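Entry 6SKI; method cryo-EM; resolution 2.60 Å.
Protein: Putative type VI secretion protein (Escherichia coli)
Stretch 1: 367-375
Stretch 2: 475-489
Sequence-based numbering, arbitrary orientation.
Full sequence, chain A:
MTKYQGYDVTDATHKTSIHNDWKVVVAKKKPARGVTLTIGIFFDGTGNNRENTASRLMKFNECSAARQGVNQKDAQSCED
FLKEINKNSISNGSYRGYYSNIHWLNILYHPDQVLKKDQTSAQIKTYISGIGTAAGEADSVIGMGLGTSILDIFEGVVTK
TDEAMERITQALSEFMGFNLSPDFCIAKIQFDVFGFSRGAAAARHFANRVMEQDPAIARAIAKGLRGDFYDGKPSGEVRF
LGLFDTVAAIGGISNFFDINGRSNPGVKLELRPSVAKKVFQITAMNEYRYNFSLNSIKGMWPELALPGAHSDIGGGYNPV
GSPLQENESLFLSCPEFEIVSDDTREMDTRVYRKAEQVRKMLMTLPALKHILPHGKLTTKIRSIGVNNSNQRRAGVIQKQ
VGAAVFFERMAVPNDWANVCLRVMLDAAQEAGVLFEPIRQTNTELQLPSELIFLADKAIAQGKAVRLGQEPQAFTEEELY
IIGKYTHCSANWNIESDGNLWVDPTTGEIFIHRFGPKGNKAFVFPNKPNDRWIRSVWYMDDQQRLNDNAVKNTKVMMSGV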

# COMPACT_ATOMS: atom_id res chain seq x y z
N ALA A 367 9.09 -4.47 23.91
CA ALA A 367 8.26 -4.36 22.71
C ALA A 367 6.82 -4.04 23.07
O ALA A 367 6.15 -3.28 22.36
CB ALA A 367 8.34 -5.66 21.91
N LEU A 368 6.31 -4.62 24.16
CA LEU A 368 4.94 -4.40 24.60
C LEU A 368 4.88 -3.58 25.88
O LEU A 368 3.87 -3.60 26.58
CB LEU A 368 4.24 -5.75 24.80
CG LEU A 368 4.15 -6.62 23.55
CD1 LEU A 368 3.75 -8.04 23.92
CD2 LEU A 368 3.17 -6.02 22.56
N LYS A 369 5.96 -2.86 26.20
CA LYS A 369 6.03 -2.12 27.45
C LYS A 369 4.92 -1.09 27.57
O LYS A 369 4.43 -0.83 28.68
CB LYS A 369 7.39 -1.43 27.57
CG LYS A 369 7.61 -0.70 28.88
CD LYS A 369 8.85 0.17 28.81
CE LYS A 369 9.21 0.72 30.18
NZ LYS A 369 8.00 1.18 30.92
N HIS A 370 4.50 -0.49 26.46
CA HIS A 370 3.54 0.60 26.47
C HIS A 370 2.16 0.18 25.98
O HIS A 370 1.23 0.98 26.08
CB HIS A 370 4.06 1.75 25.61
CG HIS A 370 5.42 2.24 26.03
ND1 HIS A 370 5.64 2.90 27.21
CD2 HIS A 370 6.62 2.13 25.42
CE1 HIS A 370 6.92 3.20 27.32
NE2 HIS A 370 7.54 2.74 26.25
N ILE A 371 2.01 -1.04 25.48
CA ILE A 371 0.73 -1.52 25.00
C ILE A 371 -0.01 -2.33 26.06
O ILE A 371 -1.25 -2.28 26.11
CB ILE A 371 0.92 -2.36 23.72
CG1 ILE A 371 1.44 -1.49 22.58
CG2 ILE A 371 -0.38 -3.03 23.29
CD1 ILE A 371 2.54 -2.14 21.77
N LEU A 372 0.71 -3.04 26.92
CA LEU A 372 0.14 -3.91 27.94
C LEU A 372 -0.52 -3.14 29.08
O LEU A 372 -1.54 -3.61 29.60
CB LEU A 372 1.22 -4.84 28.49
CG LEU A 372 1.76 -5.85 27.48
CD1 LEU A 372 2.68 -6.84 28.16
CD2 LEU A 372 0.63 -6.56 26.76
N PRO A 373 0.01 -1.99 29.53
CA PRO A 373 -0.66 -1.26 30.61
C PRO A 373 -2.05 -0.75 30.26
O PRO A 373 -2.74 -0.25 31.16
CB PRO A 373 0.30 -0.10 30.88
CG PRO A 373 1.61 -0.69 30.56
CD PRO A 373 1.33 -1.40 29.28
N HIS A 374 -2.48 -0.87 29.01
CA HIS A 374 -3.78 -0.35 28.59
C HIS A 374 -4.79 -1.47 28.37
O HIS A 374 -5.89 -1.21 27.88
CB HIS A 374 -3.61 0.49 27.33
CG HIS A 374 -2.70 1.66 27.52
ND1 HIS A 374 -3.05 2.77 28.24
CD2 HIS A 374 -1.43 1.87 27.09
CE1 HIS A 374 -2.04 3.62 28.26
NE2 HIS A 374 -1.05 3.10 27.56
N GLY A 375 -4.44 -2.70 28.74
CA GLY A 375 -5.33 -3.83 28.70
C GLY A 375 -4.93 -4.78 29.81
O GLY A 375 -3.96 -4.53 30.53
N THR A 475 9.34 10.53 25.30
CA THR A 475 9.61 10.05 26.64
C THR A 475 8.66 8.91 26.99
O THR A 475 7.69 8.63 26.27
CB THR A 475 9.48 11.19 27.66
OG1 THR A 475 8.20 11.80 27.54
CG2 THR A 475 10.55 12.23 27.42
N GLU A 476 8.94 8.23 28.10
CA GLU A 476 8.17 7.05 28.45
C GLU A 476 6.74 7.40 28.84
O GLU A 476 5.82 6.62 28.60
CB GLU A 476 8.87 6.26 29.55
CG GLU A 476 10.32 5.99 29.23
CD GLU A 476 10.51 4.70 28.45
OE1 GLU A 476 11.32 4.69 27.50
OE2 GLU A 476 9.84 3.70 28.77
N GLU A 477 6.54 8.58 29.44
CA GLU A 477 5.18 9.05 29.67
C GLU A 477 4.47 9.30 28.35
O GLU A 477 3.31 8.90 28.15
CB GLU A 477 5.19 10.33 30.50
CG GLU A 477 6.06 10.28 31.75
CD GLU A 477 7.53 10.52 31.46
OE1 GLU A 477 8.13 9.72 30.72
OE2 GLU A 477 8.08 11.52 31.98
N GLU A 478 5.16 9.95 27.42
CA GLU A 478 4.62 10.17 26.09
C GLU A 478 4.42 8.86 25.36
O GLU A 478 3.42 8.70 24.65
CB GLU A 478 5.56 11.09 25.30
CG GLU A 478 5.61 12.50 25.84
CD GLU A 478 6.60 13.36 25.10
OE1 GLU A 478 7.55 12.80 24.51
OE2 GLU A 478 6.44 14.60 25.10
N LEU A 479 5.31 7.89 25.56
CA LEU A 479 5.16 6.60 24.93
C LEU A 479 4.01 5.80 25.52
O LEU A 479 3.40 5.00 24.82
CB LEU A 479 6.46 5.80 25.04
CG LEU A 479 7.51 6.12 23.99
CD1 LEU A 479 8.67 5.15 24.09
CD2 LEU A 479 6.90 6.08 22.60
N TYR A 480 3.67 6.05 26.79
CA TYR A 480 2.49 5.45 27.40
C TYR A 480 1.21 6.04 26.80
O TYR A 480 0.30 5.31 26.38
CB TYR A 480 2.55 5.69 28.91
CG TYR A 480 1.42 5.12 29.73
CD1 TYR A 480 1.42 3.79 30.11
CD2 TYR A 480 0.37 5.92 30.15
CE1 TYR A 480 0.39 3.27 30.86
CE2 TYR A 480 -0.66 5.41 30.90
CZ TYR A 480 -0.64 4.08 31.26
OH TYR A 480 -1.67 3.56 32.01
N ILE A 481 1.15 7.37 26.74
CA ILE A 481 0.01 8.03 26.12
C ILE A 481 -0.16 7.58 24.68
O ILE A 481 -1.28 7.41 24.19
CB ILE A 481 0.16 9.56 26.22
CG1 ILE A 481 0.29 9.99 27.68
CG2 ILE A 481 -1.01 10.25 25.57
CD1 ILE A 481 0.86 11.37 27.86
N ILE A 482 0.95 7.35 23.98
CA ILE A 482 0.86 6.81 22.63
C ILE A 482 0.45 5.34 22.67
O ILE A 482 -0.23 4.86 21.76
CB ILE A 482 2.19 7.01 21.88
CG1 ILE A 482 2.48 8.50 21.69
CG2 ILE A 482 2.15 6.33 20.52
CD1 ILE A 482 3.92 8.79 21.36
N GLY A 483 0.83 4.63 23.72
CA GLY A 483 0.42 3.25 23.88
C GLY A 483 -1.07 3.08 24.03
O GLY A 483 -1.58 1.99 23.79
N LYS A 484 -1.77 4.14 24.43
CA LYS A 484 -3.23 4.09 24.34
C LYS A 484 -3.70 3.88 22.91
O LYS A 484 -4.77 3.31 22.68
CB LYS A 484 -3.87 5.36 24.89
CG LYS A 484 -3.38 5.82 26.24
CD LYS A 484 -4.12 7.05 26.69
CE LYS A 484 -4.08 7.20 28.21
NZ LYS A 484 -2.74 6.84 28.77
N TYR A 485 -2.92 4.33 21.92
CA TYR A 485 -3.37 4.42 20.54
C TYR A 485 -2.71 3.42 19.60
O TYR A 485 -3.12 3.34 18.44
CB TYR A 485 -3.14 5.84 20.02
CG TYR A 485 -3.89 6.90 20.79
CD1 TYR A 485 -3.38 7.41 21.98
CD2 TYR A 485 -5.08 7.41 20.32
CE1 TYR A 485 -4.06 8.37 22.68
CE2 TYR A 485 -5.77 8.37 21.02
CZ TYR A 485 -5.25 8.85 22.20
OH TYR A 485 -5.93 9.82 22.90
N THR A 486 -1.71 2.68 20.06
CA THR A 486 -1.08 1.67 19.22
C THR A 486 -1.74 0.32 19.45
O THR A 486 -2.00 -0.07 20.59
CB THR A 486 0.42 1.58 19.49
OG1 THR A 486 0.94 0.38 18.90
CG2 THR A 486 0.70 1.57 20.95
N HIS A 487 -2.02 -0.38 18.36
CA HIS A 487 -2.67 -1.68 18.41
C HIS A 487 -1.62 -2.78 18.48
O HIS A 487 -0.54 -2.65 17.91
CB HIS A 487 -3.55 -1.90 17.18
CG HIS A 487 -4.65 -0.90 17.02
ND1 HIS A 487 -5.98 -1.26 16.91
CD2 HIS A 487 -4.62 0.45 16.94
CE1 HIS A 487 -6.72 -0.18 16.77
NE2 HIS A 487 -5.92 0.87 16.79
N CYS A 488 -1.94 -3.84 19.21
CA CYS A 488 -1.12 -5.04 19.22
C CYS A 488 -1.55 -5.89 18.03
O CYS A 488 -2.61 -6.52 18.07
CB CYS A 488 -1.25 -5.80 20.53
SG CYS A 488 -0.26 -7.30 20.63
N SER A 489 -0.74 -5.90 16.98
CA SER A 489 -1.09 -6.58 15.74
C SER A 489 -0.54 -7.99 15.66
O SER A 489 -1.06 -8.79 14.87
CB SER A 489 -0.60 -5.77 14.53
OG SER A 489 0.79 -5.50 14.64

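Two histidines four residues apart, His-370 and His-374, anchor the 367-375 segment against the helix that begins at Glu-476. Both point their CA-to-CB bonds toward the helix and adopt the m rotamer with chi2 near -70°, so the two rings are presented in much the same way to successive parts of its surface. The ring of His-370 lies over Leu-479, whose CB sits 3.5 Å from the ring centroid and almost on its normal, a CH-pi contact; at the ring edge, CE1 approaches Glu-476 OE2 at 3.3 Å. His-374 reaches further along the helix, where its NE2 donates a weak hydrogen bond to Tyr-480 O (2.8 Å, 130°).

Gly-483 allows this close approach. Its CA lies 3.3 Å from His-370 O in a CA-H...O contact, and a CB at this position would fall 1.9 Å from the same oxygen. The t rotamer of Tyr-480 brings its ring to the other segment although its CA-to-CB bond points sideways. His-374 CE1 lies over one ring face, 3.3 Å from Tyr-480 CZ, with the two ring planes inclined at 39°, while Pro-373 CB meets the ring edge at Tyr-480 CE1 (3.4 Å).

At the exposed margin, Lys-369 is extended through chi3 and turns to m at chi4, leaving NZ 3.8 Å from Glu-476 OE2 in a long salt bridge. Glu-476, m at chi1 and chi2, bends its carboxylate toward both Lys-369 and His-370.

Beyond the helix the contact becomes apolar and buried. Ile-371, m at chi1, places CG1 3.5 Å from Thr-486 CG2 and CG2 4.0 Å from Cys-488 CB; the t rotamer of Thr-486 thus offers a methyl group to the isoleucine. Leu-368 CD2 packs 4.1 Å from Cys-488 SG. Together the two stretches bury 601 Å².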